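Local coordinates for sister chromatid cohesion protein (Chaetomium thermophilum, PDB 5T8V) that probably loads cohesin onto chromatin as the Scc2-type cohesin loader, of which this chain is the C-terminal HEAT-repeat fragment, at residues 924-929 and 984-989; 1028-1033 and 1068-1073; 1042-1047 and 1076-1081; 1120-1125 and 1154-1159. One frame throughout, in Å; residues are numbered along the deposited sequence.

Contact 1 (924-929 and 984-989)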
loop_
_atom_site.group_PDB
_atom_site.type_symbol
_atom_site.label_atom_id
_atom_site.label_comp_id
_atom_site.label_asym_id
_atom_site.label_seq_id
_atom_site.Cartn_x
_atom_site.Cartn_y
_atom_site.Cartn_z
ATOM N N ASP A 924 16.913 -34.656 35.944
ATOM C CA ASP A 924 16.031 -35.553 35.208
ATOM C C ASP A 924 16.359 -37.015 35.494
ATOM O O ASP A 924 15.454 -37.857 35.554
ATOM C CB ASP A 924 16.124 -35.263 33.711
ATOM C CG ASP A 924 15.689 -33.850 33.365
ATOM O OD1 ASP A 924 14.468 -33.597 33.335
ATOM O OD2 ASP A 924 16.568 -32.997 33.124
ATOM N N VAL A 925 17.640 -37.343 35.680
ATOM C CA VAL A 925 17.993 -38.738 35.941
ATOM C C VAL A 925 17.557 -39.148 37.342
ATOM O O VAL A 925 17.157 -40.295 37.568
ATOM C CB VAL A 925 19.499 -38.981 35.732
ATOM C CG1 VAL A 925 20.298 -38.210 36.727
ATOM C CG2 VAL A 925 19.812 -40.453 35.846
ATOM N N MET A 926 17.647 -38.233 38.309
ATOM C CA MET A 926 17.168 -38.544 39.653
ATOM C C MET A 926 15.660 -38.750 39.647
ATOM O O MET A 926 15.148 -39.707 40.245
ATOM C CB MET A 926 17.561 -37.430 40.625
ATOM C CG MET A 926 17.178 -37.706 42.078
ATOM S SD MET A 926 18.030 -39.135 42.789
ATOM C CE MET A 926 19.689 -38.481 42.986
ATOM N N ALA A 927 14.929 -37.861 38.970
ATOM C CA ALA A 927 13.496 -38.066 38.790
ATOM C C ALA A 927 13.220 -39.441 38.194
ATOM O O ALA A 927 12.365 -40.188 38.685
ATOM C CB ALA A 927 12.920 -36.967 37.898
ATOM N N CYS A 928 13.952 -39.795 37.135
ATOM C CA CYS A 928 13.762 -41.096 36.507
ATOM C C CYS A 928 14.013 -42.228 37.497
ATOM O O CYS A 928 13.271 -43.218 37.521
ATOM C CB CYS A 928 14.682 -41.224 35.293
ATOM S SG CYS A 928 14.300 -42.613 34.209
ATOM N N LEU A 929 15.052 -42.101 38.325
ATOM C CA LEU A 929 15.316 -43.107 39.349
ATOM C C LEU A 929 14.116 -43.271 40.274
ATOM O O LEU A 929 13.651 -44.390 40.516
ATOM C CB LEU A 929 16.560 -42.729 40.153
ATOM C CG LEU A 929 17.923 -42.895 39.477
ATOM C CD1 LEU A 929 19.020 -42.306 40.355
ATOM C CD2 LEU A 929 18.209 -44.362 39.178
ATOM N N GLY A 984 16.369 -35.395 47.880
ATOM C CA GLY A 984 15.314 -34.752 48.641
ATOM C C GLY A 984 14.298 -34.050 47.762
ATOM O O GLY A 984 13.119 -33.967 48.115
ATOM N N LYS A 985 14.735 -33.544 46.606
ATOM C CA LYS A 985 13.818 -32.838 45.716
ATOM C C LYS A 985 12.821 -33.796 45.078
ATOM O O LYS A 985 11.615 -33.522 45.050
ATOM C CB LYS A 985 14.602 -32.090 44.637
ATOM C CG LYS A 985 13.715 -31.358 43.633
ATOM C CD LYS A 985 14.532 -30.506 42.677
ATOM C CE LYS A 985 13.653 -29.809 41.650
ATOM N NZ LYS A 985 14.240 -28.516 41.195
ATOM N N HIS A 986 13.302 -34.926 44.558
ATOM C CA HIS A 986 12.459 -35.823 43.775
ATOM C C HIS A 986 11.914 -36.997 44.579
ATOM O O HIS A 986 10.722 -37.307 44.486
ATOM C CB HIS A 986 13.241 -36.345 42.566
ATOM C CG HIS A 986 13.604 -35.277 41.586
ATOM N ND1 HIS A 986 12.728 -34.821 40.626
ATOM C CD2 HIS A 986 14.744 -34.565 41.424
ATOM C CE1 HIS A 986 13.312 -33.876 39.913
ATOM N NE2 HIS A 986 14.538 -33.703 40.375
ATOM N N CYS A 987 12.759 -37.663 45.361
ATOM C CA CYS A 987 12.381 -38.876 46.080
ATOM C C CYS A 987 12.504 -38.628 47.576
ATOM O O CYS A 987 13.616 -38.492 48.097
ATOM C CB CYS A 987 13.257 -40.050 45.649
ATOM S SG CYS A 987 15.005 -39.658 45.490
ATOM N N ASN A 988 11.369 -38.577 48.265
ATOM C CA ASN A 988 11.343 -38.433 49.713
ATOM C C ASN A 988 11.056 -39.804 50.315
ATOM O O ASN A 988 9.933 -40.312 50.217
ATOM C CB ASN A 988 10.301 -37.405 50.147
ATOM C CG ASN A 988 10.743 -36.605 51.360
ATOM O OD1 ASN A 988 11.938 -36.468 51.627
ATOM N ND2 ASN A 988 9.778 -36.071 52.101
ATOM N N LEU A 989 12.073 -40.402 50.927
ATOM C CA LEU A 989 11.970 -41.746 51.493
ATOM C C LEU A 989 11.488 -41.708 52.940
ATOM O O LEU A 989 12.073 -42.323 53.830
ATOM C CB LEU A 989 13.318 -42.449 51.382
ATOM C CG LEU A 989 13.863 -42.621 49.961
ATOM C CD1 LEU A 989 15.300 -43.111 49.993
ATOM C CD2 LEU A 989 12.992 -43.580 49.161
#
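H986 lays one face of its imidazole ring over the backbone of A927, with A927 N 3.9 Å above the ring plane and displaced toward the rim, while K985 CG lies over the rim of the opposite face. The closest approach of the pair is made by A927 CB, 3.5 Å from H986 ND1. A927 CA and H986 CA are 5.6 Å apart, consistent with the small alanine side chain at this position. M926 meets another part of the same ring. Its CG lies anti to the backbone N (chi1 -176°), a setting that brings it obliquely to within 4.0 Å of H986 CD2; bends at chi2 and chi3 then turn the thioether away from the imidazole, so that M926 SD rests 4.1 Å from C987 SG. C987 is the first residue to leave helical geometry after helix 969-986, and its side chain also touches W930 of the facing helix. At the polar end of the ring, H986 NE2 makes a weak hydrogen bond to D923 OD1. Replacing H986 by an alanine is likely to open a gap over A927 and beside M926 CG and to deprive D923 of this weak partner. The end of helix 969-986 packed against the middle of helix 919-935, with small and sulfur-bearing residues between, suits the compact helix packing of a HEAT-repeat alpha-solenoid.

Contact 2 (1028-1033 and 1068-1073)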
loop_
_atom_site.group_PDB
_atom_site.type_symbol
_atom_site.label_atom_id
_atom_site.label_comp_id
_atom_site.label_asym_id
_atom_site.label_seq_id
_atom_site.Cartn_x
_atom_site.Cartn_y
_atom_site.Cartn_z
ATOM N N VAL A 1028 32.121 -24.281 49.557
ATOM C CA VAL A 1028 31.392 -25.183 50.444
ATOM C C VAL A 1028 30.023 -24.621 50.799
ATOM O O VAL A 1028 29.020 -25.334 50.763
ATOM C CB VAL A 1028 32.228 -25.469 51.711
ATOM C CG1 VAL A 1028 31.426 -26.278 52.726
ATOM C CG2 VAL A 1028 33.507 -26.203 51.339
ATOM N N ARG A 1029 29.965 -23.334 51.151
ATOM C CA ARG A 1029 28.688 -22.723 51.498
ATOM C C ARG A 1029 27.711 -22.768 50.333
ATOM O O ARG A 1029 26.496 -22.857 50.549
ATOM C CB ARG A 1029 28.900 -21.277 51.947
ATOM C CG ARG A 1029 29.638 -21.128 53.266
ATOM C CD ARG A 1029 29.795 -19.664 53.638
ATOM N NE ARG A 1029 28.511 -19.038 53.948
ATOM C CZ ARG A 1029 28.327 -17.728 54.086
ATOM N NH1 ARG A 1029 29.344 -16.888 53.935
ATOM N NH2 ARG A 1029 27.122 -17.254 54.370
ATOM N N LYS A 1030 28.212 -22.708 49.090
ATOM C CA LYS A 1030 27.299 -22.703 47.946
ATOM C C LYS A 1030 26.563 -24.029 47.818
ATOM O O LYS A 1030 25.328 -24.051 47.961
ATOM C CB LYS A 1030 28.056 -22.331 46.667
ATOM C CG LYS A 1030 27.191 -22.412 45.415
ATOM C CD LYS A 1030 27.978 -22.139 44.148
ATOM C CE LYS A 1030 27.124 -22.380 42.911
ATOM N NZ LYS A 1030 26.633 -23.787 42.828
ATOM N N PRO A 1031 27.230 -25.158 47.562
ATOM C CA PRO A 1031 26.485 -26.412 47.365
ATOM C C PRO A 1031 25.711 -26.858 48.591
ATOM O O PRO A 1031 24.752 -27.629 48.452
ATOM C CB PRO A 1031 27.582 -27.417 46.992
ATOM C CG PRO A 1031 28.824 -26.857 47.579
ATOM C CD PRO A 1031 28.688 -25.372 47.490
ATOM N N ALA A 1032 26.090 -26.403 49.786
ATOM C CA ALA A 1032 25.304 -26.703 50.980
ATOM C C ALA A 1032 23.952 -26.004 50.926
ATOM O O ALA A 1032 22.900 -26.640 51.081
ATOM C CB ALA A 1032 26.074 -26.287 52.233
ATOM N N LEU A 1033 23.962 -24.687 50.703
ATOM C CA LEU A 1033 22.712 -23.946 50.585
ATOM C C LEU A 1033 21.887 -24.449 49.408
ATOM O O LEU A 1033 20.655 -24.526 49.488
ATOM C CB LEU A 1033 23.004 -22.452 50.451
ATOM C CG LEU A 1033 23.491 -21.806 51.751
ATOM C CD1 LEU A 1033 24.132 -20.464 51.469
ATOM C CD2 LEU A 1033 22.347 -21.653 52.746
ATOM N N GLU A 1068 22.877 -16.276 47.770
ATOM C CA GLU A 1068 21.512 -15.797 47.946
ATOM C C GLU A 1068 20.655 -16.074 46.720
ATOM O O GLU A 1068 19.424 -16.127 46.837
ATOM C CB GLU A 1068 21.497 -14.299 48.285
ATOM C CG GLU A 1068 21.800 -13.354 47.139
ATOM C CD GLU A 1068 21.934 -11.910 47.604
ATOM O OE1 GLU A 1068 21.799 -11.662 48.821
ATOM O OE2 GLU A 1068 22.175 -11.024 46.757
ATOM N N THR A 1069 21.277 -16.265 45.553
ATOM C CA THR A 1069 20.580 -16.903 44.442
ATOM C C THR A 1069 20.177 -18.322 44.814
ATOM O O THR A 1069 19.073 -18.772 44.481
ATOM C CB THR A 1069 21.463 -16.913 43.191
ATOM O OG1 THR A 1069 21.802 -15.571 42.825
ATOM C CG2 THR A 1069 20.754 -17.593 42.022
ATOM N N MET A 1070 21.059 -19.043 45.514
ATOM C CA MET A 1070 20.716 -20.388 45.973
ATOM C C MET A 1070 19.445 -20.392 46.818
ATOM O O MET A 1070 18.683 -21.365 46.784
ATOM C CB MET A 1070 21.879 -20.982 46.766
ATOM C CG MET A 1070 23.160 -21.183 45.957
ATOM S SD MET A 1070 22.999 -22.402 44.639
ATOM C CE MET A 1070 22.552 -21.373 43.239
ATOM N N VAL A 1071 19.198 -19.325 47.578
ATOM C CA VAL A 1071 17.989 -19.242 48.392
ATOM C C VAL A 1071 16.803 -18.782 47.549
ATOM O O VAL A 1071 15.701 -19.342 47.634
ATOM C CB VAL A 1071 18.226 -18.302 49.590
ATOM C CG1 VAL A 1071 16.982 -18.220 50.472
ATOM C CG2 VAL A 1071 19.432 -18.759 50.403
ATOM N N LEU A 1072 17.010 -17.751 46.725
ATOM C CA LEU A 1072 15.910 -17.198 45.943
ATOM C C LEU A 1072 15.330 -18.234 44.990
ATOM O O LEU A 1072 14.116 -18.266 44.766
ATOM C CB LEU A 1072 16.381 -15.967 45.167
ATOM C CG LEU A 1072 16.680 -14.715 45.994
ATOM C CD1 LEU A 1072 17.309 -13.644 45.117
ATOM C CD2 LEU A 1072 15.418 -14.186 46.663
ATOM N N ARG A 1073 16.177 -19.085 44.410
ATOM C CA ARG A 1073 15.674 -20.101 43.491
ATOM C C ARG A 1073 14.815 -21.123 44.225
ATOM O O ARG A 1073 13.763 -21.539 43.720
ATOM C CB ARG A 1073 16.839 -20.779 42.772
ATOM C CG ARG A 1073 17.506 -19.885 41.738
ATOM C CD ARG A 1073 18.731 -20.532 41.119
ATOM N NE ARG A 1073 19.252 -19.743 40.004
ATOM C CZ ARG A 1073 20.373 -20.018 39.345
ATOM N NH1 ARG A 1073 21.111 -21.068 39.683
ATOM N NH2 ARG A 1073 20.760 -19.239 38.344
#
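M1070, which meets K1030 and L1033, rides on a regular turn whose backbone bonds, L1072 N to E1068 O and R1073 N to T1069 O, are 2.9 Å each, the shortest polar bonds within the two segments. No hydrogen bond crosses from one segment to the other. M1070 contributes the most surface: its CB packs on L1033 CB at 4.1 Å, and with CG anti to the carbonyl carbon (chi1 -63°) the chain leads on to K1030, where M1070 CG lies 4.1 Å from K1030 O. The aliphatic part of K1030 comes close as well, K1030 CG and M1070 CG being 4.2 Å apart, while K1030 NZ stays 6.9 Å from R1073 NH1, a group of like charge. K1030 and L1033, almost one turn apart, thus both receive M1070. The turn that carries them is kinked at P1031, whose N has no bond to the turn before. Beyond the contact, L1033 also touches V1059 of helix 1050-1062, and R1029 forms a salt bridge to D1062. Helix 1026-1042 packed through apolar side chains on helix 1065-1086, with helix 1050-1062 between them in sequence, is consistent with the stacked helices of a HEAT-repeat solenoid.

Contact 3 (1042-1047 and 1076-1081)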
loop_
_atom_site.group_PDB
_atom_site.type_symbol
_atom_site.label_atom_id
_atom_site.label_comp_id
_atom_site.label_asym_id
_atom_site.label_seq_id
_atom_site.Cartn_x
_atom_site.Cartn_y
_atom_site.Cartn_z
ATOM N N SER A 1042 10.727 -29.194 48.205
ATOM C CA SER A 1042 9.815 -30.329 48.147
ATOM C C SER A 1042 9.365 -30.804 49.523
ATOM O O SER A 1042 8.464 -31.647 49.605
ATOM C CB SER A 1042 10.467 -31.496 47.399
ATOM O OG SER A 1042 10.621 -31.189 46.023
ATOM N N SER A 1043 9.965 -30.294 50.596
ATOM C CA SER A 1043 9.527 -30.564 51.965
ATOM C C SER A 1043 9.437 -29.229 52.692
ATOM O O SER A 1043 10.255 -28.924 53.569
ATOM C CB SER A 1043 10.479 -31.525 52.677
ATOM O OG SER A 1043 10.467 -32.803 52.061
ATOM N N PRO A 1044 8.445 -28.405 52.348
ATOM C CA PRO A 1044 8.440 -27.015 52.834
ATOM C C PRO A 1044 8.462 -26.877 54.345
ATOM O O PRO A 1044 8.888 -25.827 54.843
ATOM C CB PRO A 1044 7.145 -26.442 52.241
ATOM C CG PRO A 1044 6.850 -27.306 51.062
ATOM C CD PRO A 1044 7.318 -28.674 51.438
ATOM N N ARG A 1045 8.018 -27.884 55.099
ATOM C CA ARG A 1045 8.000 -27.752 56.551
ATOM C C ARG A 1045 9.393 -27.542 57.127
ATOM O O ARG A 1045 9.519 -27.029 58.245
ATOM C CB ARG A 1045 7.346 -28.977 57.187
ATOM C CG ARG A 1045 5.836 -29.030 56.988
ATOM C CD ARG A 1045 5.106 -29.472 58.247
ATOM N NE ARG A 1045 5.380 -28.591 59.381
ATOM C CZ ARG A 1045 4.783 -27.420 59.593
ATOM N NH1 ARG A 1045 3.871 -26.964 58.745
ATOM N NH2 ARG A 1045 5.105 -26.697 60.658
ATOM N N ASN A 1046 10.444 -27.917 56.394
ATOM C CA ASN A 1046 11.800 -27.657 56.859
ATOM C C ASN A 1046 12.158 -26.179 56.790
ATOM O O ASN A 1046 13.046 -25.738 57.526
ATOM C CB ASN A 1046 12.804 -28.472 56.042
ATOM C CG ASN A 1046 12.831 -29.934 56.445
ATOM O OD1 ASN A 1046 12.527 -30.817 55.643
ATOM N ND2 ASN A 1046 13.201 -30.197 57.694
ATOM N N TYR A 1047 11.488 -25.408 55.930
ATOM C CA TYR A 1047 11.775 -23.981 55.818
ATOM C C TYR A 1047 11.675 -23.277 57.165
ATOM O O TYR A 1047 12.526 -22.446 57.505
ATOM C CB TYR A 1047 10.812 -23.325 54.827
ATOM C CG TYR A 1047 11.205 -23.417 53.369
ATOM C CD1 TYR A 1047 12.363 -22.809 52.900
ATOM C CD2 TYR A 1047 10.401 -24.083 52.455
ATOM C CE1 TYR A 1047 12.718 -22.881 51.566
ATOM C CE2 TYR A 1047 10.746 -24.159 51.119
ATOM C CZ TYR A 1047 11.904 -23.556 50.680
ATOM O OH TYR A 1047 12.248 -23.631 49.350
ATOM N N LYS A 1076 11.580 -19.586 44.966
ATOM C CA LYS A 1076 10.832 -19.439 43.723
ATOM C C LYS A 1076 10.135 -20.739 43.349
ATOM O O LYS A 1076 8.952 -20.739 42.989
ATOM C CB LYS A 1076 11.766 -18.985 42.600
ATOM C CG LYS A 1076 11.071 -18.749 41.264
ATOM C CD LYS A 1076 12.059 -18.294 40.208
ATOM C CE LYS A 1076 12.209 -19.319 39.095
ATOM N NZ LYS A 1076 13.429 -19.079 38.270
ATOM N N GLU A 1077 10.854 -21.863 43.422
ATOM C CA GLU A 1077 10.227 -23.152 43.149
ATOM C C GLU A 1077 9.088 -23.420 44.125
ATOM O O GLU A 1077 7.977 -23.788 43.721
ATOM C CB GLU A 1077 11.268 -24.268 43.217
ATOM C CG GLU A 1077 12.368 -24.149 42.176
ATOM C CD GLU A 1077 11.824 -24.124 40.763
ATOM O OE1 GLU A 1077 10.900 -24.913 40.473
ATOM O OE2 GLU A 1077 12.309 -23.308 39.951
ATOM N N PHE A 1078 9.348 -23.227 45.419
ATOM C CA PHE A 1078 8.324 -23.467 46.429
ATOM C C PHE A 1078 7.061 -22.664 46.139
ATOM O O PHE A 1078 5.960 -23.221 46.062
ATOM C CB PHE A 1078 8.875 -23.126 47.814
ATOM C CG PHE A 1078 7.828 -23.068 48.890
ATOM C CD1 PHE A 1078 6.938 -24.113 49.069
ATOM C CD2 PHE A 1078 7.746 -21.973 49.733
ATOM C CE1 PHE A 1078 5.977 -24.061 50.060
ATOM C CE2 PHE A 1078 6.788 -21.915 50.729
ATOM C CZ PHE A 1078 5.903 -22.960 50.893
ATOM N N LEU A 1079 7.202 -21.348 45.967
ATOM C CA LEU A 1079 6.031 -20.498 45.772
ATOM C C LEU A 1079 5.330 -20.804 44.451
ATOM O O LEU A 1079 4.094 -20.836 44.389
ATOM C CB LEU A 1079 6.445 -19.031 45.841
ATOM C CG LEU A 1079 6.939 -18.600 47.225
ATOM C CD1 LEU A 1079 7.774 -17.337 47.141
ATOM C CD2 LEU A 1079 5.760 -18.400 48.165
ATOM N N PHE A 1080 6.098 -21.034 43.385
ATOM C CA PHE A 1080 5.495 -21.353 42.095
ATOM C C PHE A 1080 4.650 -22.618 42.183
ATOM O O PHE A 1080 3.491 -22.638 41.746
ATOM C CB PHE A 1080 6.585 -21.498 41.033
ATOM C CG PHE A 1080 6.966 -20.201 40.381
ATOM C CD1 PHE A 1080 7.148 -19.055 41.138
ATOM C CD2 PHE A 1080 7.145 -20.127 39.010
ATOM C CE1 PHE A 1080 7.496 -17.859 40.540
ATOM C CE2 PHE A 1080 7.496 -18.936 38.405
ATOM C CZ PHE A 1080 7.671 -17.800 39.172
ATOM N N SER A 1081 5.212 -23.691 42.746
ATOM C CA SER A 1081 4.413 -24.893 42.958
ATOM C C SER A 1081 3.225 -24.607 43.868
ATOM O O SER A 1081 2.161 -25.220 43.713
ATOM C CB SER A 1081 5.279 -26.012 43.541
ATOM O OG SER A 1081 5.771 -25.666 44.822
#
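Y1047 places CE2 over one face of the F1078 ring, 3.8 Å from F1078 CG, and P1044 reaches the same phenyl group obliquely, its CB and CG both at F1078 CE1, with CB leaning toward CZ and CG toward CD1. The two aromatic rings are neither stacked nor perpendicular: their centroids are 5.2 Å apart and the planes meet at 36°, the tyrosine and phenylalanine passing side by side and pointing opposite ways. In consequence the tyrosine hydroxyl passes beyond the ring to the root of the phenylalanine, with Y1047 OH 3.7 Å from F1078 CB, and goes on to a hydrogen bond with S1074 OG, one turn earlier on the same helix. In the HEAT-repeat solenoid this is a connection between helices 1026-1042 and 1050-1062, folded against helix 1065-1086. F1078 enters it with CG anti to the backbone N (chi1 168°), which points the phenyl group into the loop. There P1044 CB lies 3.4 Å from F1078 CE1. Replacing F1078 by an alanine would probably open a gap beside P1044 and the Y1047 ring, leaving the loop without most of this apolar hold on the helix. A backbone hydrogen bond from Y1047 N to P1044 O, 2.8 Å, closes the turn that carries both residues, and P1044 further touches Y1114.

Contact 4 (1120-1125 and 1154-1159)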
loop_
_atom_site.group_PDB
_atom_site.type_symbol
_atom_site.label_atom_id
_atom_site.label_comp_id
_atom_site.label_asym_id
_atom_site.label_seq_id
_atom_site.Cartn_x
_atom_site.Cartn_y
_atom_site.Cartn_z
ATOM N N ALA A 1120 4.830 -17.619 56.912
ATOM C CA ALA A 1120 5.910 -17.435 57.876
ATOM C C ALA A 1120 7.180 -16.949 57.187
ATOM O O ALA A 1120 7.676 -15.843 57.453
ATOM C CB ALA A 1120 6.165 -18.747 58.622
ATOM N N THR A 1121 7.719 -17.765 56.279
ATOM C CA THR A 1121 8.990 -17.402 55.660
ATOM C C THR A 1121 8.845 -16.173 54.770
ATOM O O THR A 1121 9.746 -15.326 54.718
ATOM C CB THR A 1121 9.543 -18.582 54.869
ATOM O OG1 THR A 1121 8.521 -19.113 54.016
ATOM C CG2 THR A 1121 10.027 -19.659 55.817
ATOM N N THR A 1122 7.717 -16.056 54.067
ATOM C CA THR A 1122 7.470 -14.877 53.242
ATOM C C THR A 1122 7.620 -13.600 54.059
ATOM O O THR A 1122 8.291 -12.651 53.640
ATOM C CB THR A 1122 6.071 -14.953 52.624
ATOM O OG1 THR A 1122 6.033 -16.006 51.653
ATOM C CG2 THR A 1122 5.694 -13.636 51.947
ATOM N N HIS A 1123 6.990 -13.556 55.234
ATOM C CA HIS A 1123 7.091 -12.365 56.066
ATOM C C HIS A 1123 8.501 -12.187 56.608
ATOM O O HIS A 1123 9.005 -11.060 56.672
ATOM C CB HIS A 1123 6.076 -12.426 57.206
ATOM C CG HIS A 1123 4.732 -11.876 56.842
ATOM N ND1 HIS A 1123 4.469 -10.524 56.808
ATOM C CD2 HIS A 1123 3.579 -12.493 56.489
ATOM C CE1 HIS A 1123 3.212 -10.330 56.452
ATOM N NE2 HIS A 1123 2.649 -11.509 56.254
ATOM N N ARG A 1124 9.163 -13.280 56.999
ATOM C CA ARG A 1124 10.517 -13.138 57.529
ATOM C C ARG A 1124 11.459 -12.517 56.502
ATOM O O ARG A 1124 12.273 -11.652 56.845
ATOM C CB ARG A 1124 11.058 -14.487 57.994
ATOM C CG ARG A 1124 12.549 -14.463 58.364
ATOM C CD ARG A 1124 12.796 -14.950 59.773
ATOM N NE ARG A 1124 12.141 -16.226 60.032
ATOM C CZ ARG A 1124 12.058 -16.794 61.229
ATOM N NH1 ARG A 1124 12.591 -16.203 62.292
ATOM N NH2 ARG A 1124 11.437 -17.956 61.364
ATOM N N PHE A 1125 11.371 -12.942 55.243
ATOM C CA PHE A 1125 12.352 -12.554 54.236
ATOM C C PHE A 1125 11.854 -11.481 53.272
ATOM O O PHE A 1125 12.586 -11.117 52.343
ATOM C CB PHE A 1125 12.795 -13.789 53.447
ATOM C CG PHE A 1125 13.381 -14.873 54.307
ATOM C CD1 PHE A 1125 14.605 -14.697 54.931
ATOM C CD2 PHE A 1125 12.707 -16.069 54.493
ATOM C CE1 PHE A 1125 15.146 -15.691 55.723
ATOM C CE2 PHE A 1125 13.243 -17.066 55.284
ATOM C CZ PHE A 1125 14.465 -16.877 55.900
ATOM N N GLN A 1154 -0.313 -14.593 45.058
ATOM C CA GLN A 1154 -0.960 -15.519 45.981
ATOM C C GLN A 1154 -1.691 -14.793 47.103
ATOM O O GLN A 1154 -2.691 -15.307 47.616
ATOM C CB GLN A 1154 0.073 -16.474 46.571
ATOM C CG GLN A 1154 0.758 -17.358 45.553
ATOM C CD GLN A 1154 1.761 -18.297 46.188
ATOM O OE1 GLN A 1154 1.492 -18.905 47.224
ATOM N NE2 GLN A 1154 2.932 -18.414 45.573
ATOM N N GLY A 1155 -1.210 -13.618 47.500
ATOM C CA GLY A 1155 -1.851 -12.860 48.554
ATOM C C GLY A 1155 -1.317 -13.122 49.941
ATOM O O GLY A 1155 -2.057 -12.959 50.919
ATOM N N LEU A 1156 -0.050 -13.528 50.065
ATOM C CA LEU A 1156 0.537 -13.749 51.382
ATOM C C LEU A 1156 0.864 -12.446 52.096
ATOM O O LEU A 1156 0.928 -12.428 53.329
ATOM C CB LEU A 1156 1.806 -14.593 51.266
ATOM C CG LEU A 1156 1.602 -16.067 50.918
ATOM C CD1 LEU A 1156 2.058 -16.345 49.506
ATOM C CD2 LEU A 1156 2.331 -16.954 51.899
ATOM N N VAL A 1157 1.076 -11.364 51.352
ATOM C CA VAL A 1157 1.423 -10.070 51.923
ATOM C C VAL A 1157 0.329 -9.073 51.568
ATOM O O VAL A 1157 -0.340 -9.198 50.537
ATOM C CB VAL A 1157 2.803 -9.589 51.422
ATOM C CG1 VAL A 1157 2.772 -9.322 49.917
ATOM C CG2 VAL A 1157 3.258 -8.362 52.189
ATOM N N HIS A 1158 0.144 -8.082 52.436
ATOM C CA HIS A 1158 -0.865 -7.067 52.192
ATOM C C HIS A 1158 -0.431 -6.148 51.048
ATOM O O HIS A 1158 0.764 -5.913 50.847
ATOM C CB HIS A 1158 -1.115 -6.246 53.452
ATOM C CG HIS A 1158 -1.954 -6.950 54.473
ATOM N ND1 HIS A 1158 -3.189 -7.485 54.179
ATOM C CD2 HIS A 1158 -1.738 -7.201 55.786
ATOM C CE1 HIS A 1158 -3.697 -8.040 55.265
ATOM N NE2 HIS A 1158 -2.836 -7.881 56.254
ATOM N N PRO A 1159 -1.387 -5.607 50.288
ATOM C CA PRO A 1159 -1.018 -4.767 49.137
ATOM C C PRO A 1159 -0.271 -3.498 49.512
ATOM O O PRO A 1159 0.397 -2.916 48.647
ATOM C CB PRO A 1159 -2.370 -4.449 48.486
ATOM C CG PRO A 1159 -3.374 -4.631 49.575
ATOM C CD PRO A 1159 -2.846 -5.733 50.437
#
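Van der Waals packing of a loop on a helix, partly buried, joins L1156 to T1122 and H1123: the loop follows helix 1139-1154 and the helix is 1115-1133. The T1122 and L1156 side chains meet nearly perpendicular. With chi1 at -69° for OG1, the threonine methyl stands opposite the backbone N and faces the loop, T1122 CG2 lying 4.1 Å from L1156 CB, while L1156 CD2 lies 3.8 Å from T1122 OG1. That hydroxyl is not left to the leucine, since it hydrogen-bonds to A1118 O one turn earlier in its own helix. L1156 also touches A1118 and S1119, and so covers a length of helix surface. H1123 reaches in from the next position: H1123 NE2 is 3.5 Å from L1156 O, oblique to the imidazole ring, a proximity that does not amount to a hydrogen bond. Both H1123 and L1156 touch a crystal neighbour as well, and their outer placement may owe something to the lattice. The loop can turn here because G1155 leaves the helix with positive phi (92°), where a beta carbon would collide with Q1154 O, so glycine suits the position. Both segments lie in the sister chromatid cohesion C-terminus region. The chain leaving helix 1139-1154 folds back on the preceding helix 1115-1133, as inter-helix loops do in an alpha-solenoid of the HEAT type.

How the contacts relate
From the N terminus, contact 1 comes first: it closes a loop of 54 residues and joins helix 919-935 to the end of helix 969-986. Contacts 2 and 3 then cross, for the chain passes through 1028-1033 and 1042-1047 before returning along helix 1065-1086, which serves both; the first holds the helices together, the second the loop that follows helix 1026-1042. Contact 4 opens only afterwards; it encloses 28 residues and ties helix 1115-1133 to the loop that follows helix 1139-1154. Contact 1 touches contact 3 through K985 O and S1042 OG, and contact 3 touches contact 4 at Y1047 and T1121, carrying the packing from helix to helix along the solenoid.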